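Local coordinates for dihydroxyacetone kinase (Citrobacter freundii, PDB 1UN8), which phosphorylates dihydroxyacetone at the expense of ATP, working as a homodimer that needs a divalent cation and carries a tightly bound phospholipid, at residues P63-F68 against L157-A162; D371-L376 against A395-A400; A378-A381 against G386-G389. One frame throughout, in Å; residues are numbered along the deposited sequence.

Contact 1: residues P63-F68 against L157-A162; sequences PAHVGF and LVHKIA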
# COMPACT_ATOMS: atom_id res chain seq x y z
N PRO A 63 3.30 -8.98 0.82
CA PRO A 63 4.09 -10.02 0.13
C PRO A 63 4.74 -11.16 0.93
O PRO A 63 5.37 -12.03 0.28
CB PRO A 63 5.20 -9.21 -0.56
CG PRO A 63 5.36 -8.01 0.32
CD PRO A 63 3.97 -7.67 0.78
N ALA A 64 4.62 -11.20 2.25
CA ALA A 64 5.18 -12.33 2.99
C ALA A 64 4.27 -13.50 2.75
O ALA A 64 3.06 -13.32 2.74
CB ALA A 64 5.22 -12.01 4.48
N HIS A 65 4.81 -14.70 2.54
CA HIS A 65 6.25 -14.94 2.51
C HIS A 65 6.71 -15.26 1.10
O HIS A 65 7.92 -15.33 0.83
CB HIS A 65 6.62 -16.11 3.44
CG HIS A 65 6.38 -15.80 4.89
ND1 HIS A 65 7.34 -15.24 5.70
CD2 HIS A 65 5.29 -15.99 5.68
CE1 HIS A 65 6.85 -15.09 6.92
NE2 HIS A 65 5.61 -15.54 6.93
N VAL A 66 5.75 -15.45 0.21
CA VAL A 66 6.05 -15.76 -1.19
C VAL A 66 6.96 -14.70 -1.84
O VAL A 66 7.78 -15.02 -2.69
CB VAL A 66 4.75 -15.88 -2.00
CG1 VAL A 66 5.05 -15.98 -3.46
CG2 VAL A 66 3.89 -17.05 -1.52
N GLY A 67 6.82 -13.45 -1.42
CA GLY A 67 7.61 -12.34 -1.94
C GLY A 67 9.06 -12.39 -1.50
O GLY A 67 9.91 -11.62 -1.99
N PHE A 68 9.37 -13.28 -0.57
CA PHE A 68 10.75 -13.44 -0.15
C PHE A 68 11.32 -14.81 -0.46
O PHE A 68 12.21 -15.31 0.23
CB PHE A 68 10.92 -12.98 1.29
CG PHE A 68 10.32 -11.65 1.52
CD1 PHE A 68 9.08 -11.54 2.17
CD2 PHE A 68 10.95 -10.50 1.08
CE1 PHE A 68 8.49 -10.31 2.39
CE2 PHE A 68 10.37 -9.28 1.29
CZ PHE A 68 9.11 -9.18 1.97
N LEU A 157 13.60 -10.19 8.34
CA LEU A 157 15.00 -9.85 8.50
C LEU A 157 15.72 -11.14 8.86
O LEU A 157 16.90 -11.31 8.56
CB LEU A 157 15.20 -8.81 9.60
CG LEU A 157 14.59 -7.44 9.31
CD1 LEU A 157 14.97 -6.50 10.46
CD2 LEU A 157 15.08 -6.90 7.97
N VAL A 158 14.99 -12.06 9.49
CA VAL A 158 15.56 -13.34 9.86
C VAL A 158 15.73 -14.17 8.59
O VAL A 158 16.73 -14.87 8.42
CB VAL A 158 14.66 -14.08 10.87
CG1 VAL A 158 15.19 -15.48 11.13
CG2 VAL A 158 14.62 -13.31 12.18
N HIS A 159 14.76 -14.09 7.68
CA HIS A 159 14.86 -14.83 6.43
C HIS A 159 16.13 -14.39 5.70
O HIS A 159 16.88 -15.20 5.18
CB HIS A 159 13.66 -14.55 5.51
CG HIS A 159 12.37 -15.17 5.95
ND1 HIS A 159 12.30 -16.11 6.95
CD2 HIS A 159 11.11 -15.03 5.48
CE1 HIS A 159 11.05 -16.53 7.07
NE2 HIS A 159 10.31 -15.89 6.19
N LYS A 160 16.35 -13.08 5.69
CA LYS A 160 17.50 -12.49 5.02
C LYS A 160 18.83 -13.07 5.47
O LYS A 160 19.68 -13.43 4.66
CB LYS A 160 17.51 -10.97 5.25
CG LYS A 160 18.38 -10.19 4.27
CD LYS A 160 17.95 -10.46 2.83
CE LYS A 160 18.76 -9.64 1.84
NZ LYS A 160 20.21 -9.99 1.86
N ILE A 161 19.02 -13.13 6.78
CA ILE A 161 20.25 -13.67 7.35
C ILE A 161 20.36 -15.17 7.09
O ILE A 161 21.42 -15.66 6.67
CB ILE A 161 20.32 -13.37 8.86
CG1 ILE A 161 20.87 -11.95 9.06
CG2 ILE A 161 21.13 -14.42 9.58
CD1 ILE A 161 22.38 -11.91 9.14
N ALA A 162 19.28 -15.90 7.34
CA ALA A 162 19.29 -17.33 7.10
C ALA A 162 19.64 -17.60 5.64
O ALA A 162 20.46 -18.48 5.33
CB ALA A 162 17.93 -17.91 7.44
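His65 reaches across to His159 from a kinked backbone: the peptide bond between Ala64 and His65 is cis, the chain then turns through a short 3-10 segment at 66-67, and the partner lies on the regular helix 155-167. Two imidazoles carry the contact between the segments. With CG anti to the carbonyl carbon (chi1 -66°), the His65 ring swings toward the helix, and its second torsion turns ND1 to face His159. ND1 of His65 and NE2 of His159 are 3.1 Å apart and share a hydrogen bond, fairly straight at 152°, in which either nitrogen could be the donor. The two rings use it differently. ND1 of His65 lies in the plane of the His159 ring, at its edge, whereas NE2 of His159 approaches the His65 ring obliquely. With their planes 57° apart, the rings meet rim to rim and do not stack, their centroids 5.2 Å from each other. One face of the His65 ring is occupied by CB of Ala64, 3.9 Å above its centre, an approach the cis peptide before His65 probably helps to set up. The far nitrogen, NE2 of His65, is hydrogen-bonded to NZ of Lys109, a substrate-binding residue. His159 also packs on Ser55 and Ile107, side chains of strands 52-59 and 104-109. A buried chain of hydrogen bonds, His159 to His65 to Lys109, thus runs from a helix laid on the parallel strands of the Dak1 domain to the edge of its dihydroxyacetone site.

Contact 2: residues D371-L376 against A395-A400; sequences DLETHL and AAREIA. With MYY ((2R)-3-(phosphonooxy)-2-(tetradecanoyloxy)propyl palmitate), chain C.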
# COMPACT_ATOMS: atom_id res chain seq x y z
N ASP A 371 -19.50 49.80 -11.95
CA ASP A 371 -20.91 50.11 -11.78
C ASP A 371 -21.82 48.88 -11.75
O ASP A 371 -22.86 48.88 -11.09
CB ASP A 371 -21.39 51.03 -12.91
CG ASP A 371 -20.77 52.41 -12.85
OD1 ASP A 371 -20.92 53.17 -13.83
OD2 ASP A 371 -20.14 52.74 -11.82
N LEU A 372 -21.41 47.84 -12.47
CA LEU A 372 -22.20 46.61 -12.58
C LEU A 372 -22.11 45.62 -11.42
O LEU A 372 -22.74 44.56 -11.48
CB LEU A 372 -21.82 45.89 -13.87
CG LEU A 372 -22.18 46.54 -15.20
CD1 LEU A 372 -21.35 45.95 -16.32
CD2 LEU A 372 -23.66 46.35 -15.47
N GLU A 373 -21.36 45.96 -10.37
CA GLU A 373 -21.17 45.03 -9.25
C GLU A 373 -22.39 44.29 -8.74
O GLU A 373 -22.46 43.06 -8.82
CB GLU A 373 -20.47 45.72 -8.07
CG GLU A 373 -20.11 44.74 -6.95
CD GLU A 373 -19.30 45.37 -5.83
OE1 GLU A 373 -18.95 44.65 -4.87
OE2 GLU A 373 -19.00 46.59 -5.90
N THR A 374 -23.35 45.02 -8.20
CA THR A 374 -24.53 44.37 -7.66
C THR A 374 -25.37 43.62 -8.69
O THR A 374 -25.90 42.55 -8.40
CB THR A 374 -25.41 45.39 -6.90
OG1 THR A 374 -26.69 44.81 -6.62
CG2 THR A 374 -25.57 46.67 -7.71
N HIS A 375 -25.49 44.17 -9.90
CA HIS A 375 -26.26 43.50 -10.94
C HIS A 375 -25.61 42.17 -11.33
O HIS A 375 -26.29 41.16 -11.50
CB HIS A 375 -26.39 44.38 -12.19
CG HIS A 375 -27.08 43.70 -13.34
ND1 HIS A 375 -28.37 43.22 -13.25
CD2 HIS A 375 -26.65 43.39 -14.58
CE1 HIS A 375 -28.70 42.64 -14.40
NE2 HIS A 375 -27.67 42.73 -15.22
N LEU A 376 -24.28 42.18 -11.46
CA LEU A 376 -23.58 40.96 -11.84
C LEU A 376 -23.60 39.92 -10.72
O LEU A 376 -23.53 38.71 -10.98
CB LEU A 376 -22.14 41.29 -12.26
CG LEU A 376 -22.01 42.09 -13.57
CD1 LEU A 376 -20.55 42.31 -13.90
CD2 LEU A 376 -22.68 41.35 -14.71
N ALA A 395 -11.15 43.99 -9.58
CA ALA A 395 -10.12 44.19 -10.58
C ALA A 395 -10.25 45.55 -11.26
O ALA A 395 -9.26 46.24 -11.49
CB ALA A 395 -10.20 43.10 -11.62
N ALA A 396 -11.49 45.93 -11.58
CA ALA A 396 -11.71 47.21 -12.22
C ALA A 396 -11.14 48.33 -11.36
O ALA A 396 -10.31 49.11 -11.82
CB ALA A 396 -13.19 47.43 -12.45
N ARG A 397 -11.57 48.39 -10.10
CA ARG A 397 -11.12 49.43 -9.18
C ARG A 397 -9.61 49.45 -8.98
O ARG A 397 -9.01 50.51 -8.80
CB ARG A 397 -11.84 49.29 -7.84
CG ARG A 397 -13.31 49.64 -7.95
CD ARG A 397 -14.17 49.00 -6.87
NE ARG A 397 -15.59 49.15 -7.20
CZ ARG A 397 -16.57 48.47 -6.61
NH1 ARG A 397 -16.30 47.59 -5.65
NH2 ARG A 397 -17.83 48.67 -6.99
N GLU A 398 -8.98 48.28 -9.02
CA GLU A 398 -7.54 48.19 -8.85
C GLU A 398 -6.86 48.90 -10.01
O GLU A 398 -5.89 49.64 -9.82
CB GLU A 398 -7.09 46.73 -8.79
CG GLU A 398 -5.57 46.52 -8.64
CD GLU A 398 -4.96 47.31 -7.48
OE1 GLU A 398 -5.63 47.49 -6.44
OE2 GLU A 398 -3.79 47.75 -7.62
N ILE A 399 -7.36 48.68 -11.22
CA ILE A 399 -6.77 49.33 -12.38
C ILE A 399 -7.20 50.79 -12.46
O ILE A 399 -6.47 51.63 -12.99
CB ILE A 399 -7.17 48.61 -13.69
CG1 ILE A 399 -6.81 47.13 -13.59
CG2 ILE A 399 -6.45 49.24 -14.87
CD1 ILE A 399 -5.35 46.87 -13.44
N ALA A 400 -8.39 51.09 -11.92
CA ALA A 400 -8.91 52.45 -11.91
C ALA A 400 -8.06 53.28 -10.96
O ALA A 400 -7.67 54.41 -11.28
CB ALA A 400 -10.36 52.46 -11.43
C38 MYY C . -11.92 42.29 -14.81
C37 MYY C . -11.30 43.69 -14.78
C36 MYY C . -10.56 44.00 -16.08
C35 MYY C . -9.97 45.42 -16.07
C34 MYY C . -9.35 45.77 -17.42
C33 MYY C . -8.76 47.18 -17.47
C32 MYY C . -8.11 47.47 -18.83
C31 MYY C . -9.15 47.57 -19.95
C30 MYY C . -8.55 47.44 -21.36
C29 MYY C . -7.79 48.67 -21.87
C28 MYY C . -7.60 48.57 -23.39
C27 MYY C . -6.89 49.77 -24.01
C26 MYY C . -7.02 49.79 -25.54
C25 MYY C . -6.29 51.00 -26.14
C24 MYY C . -6.98 51.59 -27.37
C23 MYY C . -6.44 51.13 -28.73
O10 MYY C . -5.88 50.04 -28.86
O8 MYY C . -6.60 51.95 -29.80
C6 MYY C . -6.13 51.37 -31.03
C5 MYY C . -7.29 50.73 -31.78
C4 MYY C . -7.47 51.36 -33.17
O6 MYY C . -7.42 52.79 -33.17
P MYY C . -8.65 53.73 -32.69
O4 MYY C . -9.12 53.19 -31.24
O3 MYY C . -7.99 55.18 -32.45
O5 MYY C . -9.77 53.80 -33.66
O7 MYY C . -8.47 50.73 -30.96
C7 MYY C . -9.35 49.75 -31.31
O9 MYY C . -9.12 49.01 -32.27
C8 MYY C . -10.65 49.62 -30.51
C9 MYY C . -10.75 48.24 -29.86
C10 MYY C . -10.98 48.35 -28.35
C11 MYY C . -11.09 46.97 -27.69
C12 MYY C . -11.24 47.11 -26.17
C13 MYY C . -11.27 45.75 -25.47
C14 MYY C . -11.11 45.97 -23.97
C15 MYY C . -10.96 44.67 -23.18
C16 MYY C . -12.30 44.04 -22.81
C17 MYY C . -12.10 43.05 -21.66
C18 MYY C . -13.42 42.78 -20.94
C19 MYY C . -13.20 42.03 -19.62
C20 MYY C . -14.49 41.93 -18.82
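Glu373 and Arg397 meet as two long side chains crossing at about a right angle, each stretched from its own helix toward the other. The glutamate is fully extended, with CG anti to the backbone N (chi1 -173°), which carries its carboxylate out from the start of helix 373-381 to the end of the arginine. Arg397, extended from CG to NE, presents the NH1 and NH2 side of its guanidinium, and both nitrogens close on a single oxygen. NH2 of Arg397 lies 2.6 Å from OE2 of Glu373 and meets it nearly along the C-O bond. NH1 of Arg397 stands 2.9 Å from the same OE2 but comes from above the carboxylate plane. OE2 thus sits at the guanidinium edge, while the two flat groups are turned 55° apart; sharing one acceptor leaves both bonds well short of straight. Each group has a second hold: OE1 of Glu373 on Ser390 OG, and NE of Arg397 on Ser370 OG, which should limit rotation of both ends. On another side of helix 388-404 the chemistry turns apolar. CB of Ala395 touches C37 of the bound phospholipid at 3.4 Å, and CG2 of Ile399 lies 4.0 Å from its C33. The contact is a surface salt bridge tying helix 373-381 to helix 388-404, the latter lining the lipid pocket, in the eight-helix alpha barrel of the DhaL domain.

Contact 3: residues A378-A381 against G386-G389; sequences ALDA and GDTG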
# COMPACT_ATOMS: atom_id res chain seq x y z
N ALA A 378 -26.16 39.58 -8.64
CA ALA A 378 -27.52 39.09 -8.73
C ALA A 378 -27.61 37.97 -9.76
O ALA A 378 -28.18 36.92 -9.50
CB ALA A 378 -28.46 40.24 -9.10
N LEU A 379 -27.03 38.21 -10.94
CA LEU A 379 -27.06 37.20 -11.99
C LEU A 379 -26.28 35.97 -11.55
O LEU A 379 -26.71 34.85 -11.79
CB LEU A 379 -26.46 37.75 -13.28
CG LEU A 379 -27.23 38.85 -14.02
CD1 LEU A 379 -26.46 39.24 -15.26
CD2 LEU A 379 -28.63 38.36 -14.39
N ASP A 380 -25.14 36.20 -10.91
CA ASP A 380 -24.31 35.09 -10.47
C ASP A 380 -24.95 34.29 -9.34
O ASP A 380 -24.72 33.09 -9.22
CB ASP A 380 -22.93 35.61 -10.04
CG ASP A 380 -21.88 34.50 -10.01
OD1 ASP A 380 -21.86 33.68 -10.96
OD2 ASP A 380 -21.07 34.47 -9.06
N ALA A 381 -25.75 34.96 -8.52
CA ALA A 381 -26.42 34.31 -7.40
C ALA A 381 -27.38 33.20 -7.83
O ALA A 381 -27.60 32.24 -7.09
CB ALA A 381 -27.16 35.35 -6.56
N GLY A 386 -22.83 34.24 -6.58
CA GLY A 386 -23.26 35.62 -6.46
C GLY A 386 -22.18 36.62 -6.08
O GLY A 386 -22.45 37.59 -5.37
N ASP A 387 -20.96 36.40 -6.57
CA ASP A 387 -19.85 37.30 -6.26
C ASP A 387 -19.09 37.81 -7.49
O ASP A 387 -18.27 38.72 -7.38
CB ASP A 387 -18.87 36.61 -5.30
CG ASP A 387 -18.42 35.25 -5.80
OD1 ASP A 387 -18.83 34.84 -6.90
OD2 ASP A 387 -17.64 34.58 -5.09
N THR A 388 -19.37 37.23 -8.66
CA THR A 388 -18.69 37.63 -9.89
C THR A 388 -18.65 39.15 -10.06
O THR A 388 -17.64 39.71 -10.49
CB THR A 388 -19.36 36.99 -11.13
OG1 THR A 388 -19.08 35.58 -11.13
CG2 THR A 388 -18.83 37.60 -12.42
N GLY A 389 -19.74 39.82 -9.70
CA GLY A 389 -19.75 41.27 -9.81
C GLY A 389 -18.67 41.89 -8.95
O GLY A 389 -17.93 42.78 -9.38
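Asp380 accepts two backbone N-H groups on one carboxylate oxygen, binding the end region of helix 373-381 to the loop that opens helix 388-404, the tight connection between two consecutive helices of the alpha barrel that forms part of the ATP site. Asp387 N donates to OD2 of Asp380 over 3.2 Å, meeting the oxygen's anti lone pair, the one turned away from OD1. Thr388 N reaches the same OD2 at 3.3 Å, but from above the carboxylate plane. These N-H groups belong to the N-cap and first turn of helix 388-404. OG1 of Thr388 is also near, 3.1 Å from OD2 of Asp380. With CG set between its backbone N and carbonyl carbon (chi1 53°), Asp387 turns back, bringing its OD1 to 3.1 Å from OD2 of Asp380. Two carboxylate oxygens so close would be expected to repel unless a cation bridges them, consistent with the enzyme's need for magnesium or calcium. A weak backbone bond, Gly386 N to Asp380 O, adds to the join. Farther out, Pro534, another ATP-site residue, packs on Asp380 and Thr388. Gly386, with no side chain and a positive phi, comes so close that its CA lies 3.3 Å from Ala381 N and 3.9 Å from Ala381 CB.

Overall arrangement
Contacts 2 and 3 belong together: their centres are 12 Å apart, both join helices 373-381 and 388-404, and CB of Leu376 packs against CA of Gly389 at 3.4 Å. Along this helix pair the salt bridge gives way to the ATP-binding loop, with the nearest lipid atom about 9 Å from the Thr388 side chain, so nucleotide and lipid sites are close neighbours. Contact 1 belongs to the other domain, beside the dihydroxyacetone site, and its centre is 63 Å from that of contact 3, with nearest atoms about 48 Å apart. Within one chain the two substrates' sites are therefore far apart, consistent with phosphoryl transfer between the subunits of the homodimer.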